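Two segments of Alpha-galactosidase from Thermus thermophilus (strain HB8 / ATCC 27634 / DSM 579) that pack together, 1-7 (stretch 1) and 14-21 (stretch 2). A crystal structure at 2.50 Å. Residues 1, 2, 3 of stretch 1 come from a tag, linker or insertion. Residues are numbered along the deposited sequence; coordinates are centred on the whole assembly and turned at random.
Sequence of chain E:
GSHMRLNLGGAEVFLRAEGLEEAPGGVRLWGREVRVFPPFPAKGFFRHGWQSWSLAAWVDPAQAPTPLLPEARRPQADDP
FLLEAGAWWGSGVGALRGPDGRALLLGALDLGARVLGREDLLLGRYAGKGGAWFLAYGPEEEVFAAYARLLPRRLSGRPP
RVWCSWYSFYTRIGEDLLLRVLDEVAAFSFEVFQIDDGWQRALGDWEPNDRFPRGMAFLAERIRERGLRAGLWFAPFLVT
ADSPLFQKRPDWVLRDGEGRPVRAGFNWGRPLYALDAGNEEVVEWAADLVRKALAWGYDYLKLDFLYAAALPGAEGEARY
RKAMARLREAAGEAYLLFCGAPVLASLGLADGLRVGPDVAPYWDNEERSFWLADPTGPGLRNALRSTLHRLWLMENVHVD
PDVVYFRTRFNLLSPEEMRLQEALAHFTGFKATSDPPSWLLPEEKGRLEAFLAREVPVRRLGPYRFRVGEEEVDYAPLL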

# COMPACT_ATOMS: atom_id res chain seq x y z
N GLY E 1 5.47 -21.72 34.19
CA GLY E 1 5.00 -22.81 35.02
C GLY E 1 5.89 -24.04 34.98
O GLY E 1 6.94 -24.04 34.32
N SER E 2 5.48 -25.09 35.68
CA SER E 2 6.25 -26.33 35.77
C SER E 2 5.78 -27.32 34.71
O SER E 2 4.59 -27.42 34.43
N HIS E 3 6.73 -28.05 34.14
CA HIS E 3 6.39 -29.15 33.25
C HIS E 3 5.84 -30.30 34.07
O HIS E 3 6.46 -30.75 35.04
N MET E 4 4.65 -30.78 33.71
CA MET E 4 3.99 -31.84 34.46
C MET E 4 3.56 -32.95 33.51
O MET E 4 3.48 -32.78 32.29
N ARG E 5 3.27 -34.09 34.10
CA ARG E 5 2.98 -35.30 33.35
C ARG E 5 1.94 -36.05 34.15
O ARG E 5 2.08 -36.20 35.37
N LEU E 6 0.87 -36.50 33.50
CA LEU E 6 -0.10 -37.29 34.23
C LEU E 6 -0.86 -38.20 33.29
O LEU E 6 -0.82 -38.04 32.06
N ASN E 7 -1.54 -39.16 33.89
CA ASN E 7 -2.45 -40.05 33.18
C ASN E 7 -3.88 -39.59 33.45
O ASN E 7 -4.26 -39.38 34.61
N PHE E 14 0.69 -34.41 28.70
CA PHE E 14 1.74 -33.50 29.12
C PHE E 14 1.16 -32.10 29.24
O PHE E 14 0.29 -31.71 28.45
N LEU E 15 1.62 -31.36 30.24
CA LEU E 15 1.08 -30.02 30.43
C LEU E 15 2.07 -29.16 31.18
O LEU E 15 3.00 -29.64 31.82
N ARG E 16 1.81 -27.86 31.12
CA ARG E 16 2.60 -26.87 31.82
C ARG E 16 1.65 -26.04 32.67
O ARG E 16 0.79 -25.33 32.13
N ALA E 17 1.80 -26.13 33.98
CA ALA E 17 0.98 -25.38 34.90
C ALA E 17 1.78 -25.15 36.17
O ALA E 17 2.83 -25.77 36.38
N GLU E 18 1.30 -24.24 37.01
CA GLU E 18 2.00 -23.94 38.26
C GLU E 18 1.60 -24.87 39.39
O GLU E 18 2.37 -25.02 40.34
N GLY E 19 0.44 -25.50 39.32
CA GLY E 19 0.04 -26.45 40.33
C GLY E 19 -0.95 -27.45 39.76
O GLY E 19 -1.50 -27.26 38.68
N LEU E 20 -1.16 -28.52 40.52
CA LEU E 20 -2.07 -29.57 40.09
C LEU E 20 -2.61 -30.28 41.33
O LEU E 20 -1.87 -30.53 42.29
N GLU E 21 -3.89 -30.61 41.28
CA GLU E 21 -4.58 -31.32 42.35
C GLU E 21 -5.66 -32.16 41.69
O GLU E 21 -6.15 -31.81 40.62

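Two antiparallel strands meet here, and four backbone hydrogen bonds mark the register. Met-4 N donates to Leu-15 O at 2.8 Å, and Leu-15 N returns the bond to Met-4 O at 3.1 Å; both are close to straight. One repeat back, Ser-2 N gives to Ala-17 O at 2.8 Å and Ala-17 N to Ser-2 O at 3.1 Å, so the tag residue Ser-2 extends the ladder. The one side-chain hydrogen bond is weak: Arg-16 NE reaches Gly-1 O, another tag atom, at 3.3 Å.

Alternation then sorts the side chains onto two faces. His-3, Arg-5, Phe-14 and Arg-16 share one. There the non-hydrogen-bonded pairs bring long side chains together: the tag residue His-3 (chi1 m) sets its CE1 3.4 Å from Arg-16 NH1, over one face of the guanidinium. Arg-5, extended with chi1 to chi3 all t, lays its CG 3.5 Å from CE1 of Phe-14 (chi1 m), and that CE1 also lies over one face of the Arg-5 guanidinium. Arg-5 NE and NH2 find their hydrogen bonds just beyond the stretches.

The other face carries Ser-2, Met-4, Leu-15 and Ala-17, and its packing centres on Met-4. Met-4 (m, t, t) has the largest area covered by the opposing stretch, 120 Å². Its CB sits 3.9 Å from Leu-15 CG, while its extended chain carries SD to 4.3 Å from Ala-17 CB and 4.0 Å from Leu-20 CB. The terminal CE comes 3.8 Å from Gly-19 CA. Leu-6 and Leu-15 both adopt chi1 p with off-well chi2, and their CD2 atoms approach to 3.0 Å, tight for two methyls. Leu-20 (t, t), from the following strand, points toward stretch 1 and closes the cluster, its CD1 3.9 Å from Leu-6 CD2. The rule is plain: backbone bonds mark the pairing, and one long methionine touches Leu-15, Ala-17, Gly-19 and Leu-20.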

# COMPACT_ATOMS: atom_id res chain seq x y z
CB SER E 2 6.10 -26.96 37.16
OG SER E 2 6.47 -26.05 38.18
CB HIS E 3 7.62 -29.59 32.46
CG HIS E 3 8.30 -28.47 31.75
ND1 HIS E 3 7.75 -27.84 30.65
CD2 HIS E 3 9.48 -27.85 31.98
CE1 HIS E 3 8.56 -26.88 30.23
NE2 HIS E 3 9.62 -26.87 31.02
CB MET E 4 2.77 -31.34 35.24
CG MET E 4 3.08 -30.59 36.52
SD MET E 4 1.77 -29.43 36.96
CE MET E 4 2.48 -28.60 38.39
CB ARG E 5 4.26 -36.12 33.17
CG ARG E 5 4.15 -37.37 32.34
CD ARG E 5 5.40 -38.22 32.58
NE ARG E 5 5.68 -39.18 31.52
CZ ARG E 5 6.88 -39.38 30.99
NH1 ARG E 5 7.93 -38.68 31.42
NH2 ARG E 5 7.05 -40.28 30.02
CB LEU E 6 -1.09 -36.41 35.01
CG LEU E 6 -2.08 -35.61 34.18
CD1 LEU E 6 -3.40 -35.51 34.89
CD2 LEU E 6 -1.52 -34.27 34.04
CB ASN E 7 -2.24 -41.50 33.62
CG ASN E 7 -3.43 -42.37 33.31
OD1 ASN E 7 -4.04 -42.95 34.21
ND2 ASN E 7 -3.78 -42.46 32.02
CB PHE E 14 2.91 -33.53 28.14
CG PHE E 14 3.59 -34.86 28.06
CD1 PHE E 14 4.40 -35.30 29.10
CD2 PHE E 14 3.38 -35.70 26.97
CE1 PHE E 14 5.00 -36.54 29.04
CE2 PHE E 14 3.99 -36.94 26.91
CZ PHE E 14 4.80 -37.36 27.94
CB LEU E 15 -0.25 -30.03 31.20
CG LEU E 15 -0.03 -30.36 32.67
CD1 LEU E 15 -0.92 -29.57 33.59
CD2 LEU E 15 -0.32 -31.78 32.79
CB ARG E 16 3.37 -26.00 30.83
CG ARG E 16 4.66 -25.52 31.40
CD ARG E 16 5.38 -24.70 30.40
NE ARG E 16 6.37 -23.87 31.05
CZ ARG E 16 7.47 -23.43 30.45
NH1 ARG E 16 7.70 -23.75 29.18
NH2 ARG E 16 8.32 -22.67 31.13
CB ALA E 17 -0.34 -26.11 35.20
CB GLU E 18 1.75 -22.50 38.68
CG GLU E 18 2.09 -21.50 37.61
CD GLU E 18 1.92 -20.08 38.09
OE1 GLU E 18 1.62 -19.21 37.24
OE2 GLU E 18 2.09 -19.84 39.31
CB LEU E 20 -1.37 -30.55 39.15
CG LEU E 20 -2.19 -31.74 38.63
CD1 LEU E 20 -1.68 -32.17 37.27
CD2 LEU E 20 -2.15 -32.94 39.58
CB GLU E 21 -5.13 -30.31 43.37
CG GLU E 21 -6.40 -30.68 44.07
CD GLU E 21 -7.10 -29.46 44.67
OE1 GLU E 21 -6.64 -28.33 44.37
OE2 GLU E 21 -8.09 -29.63 45.42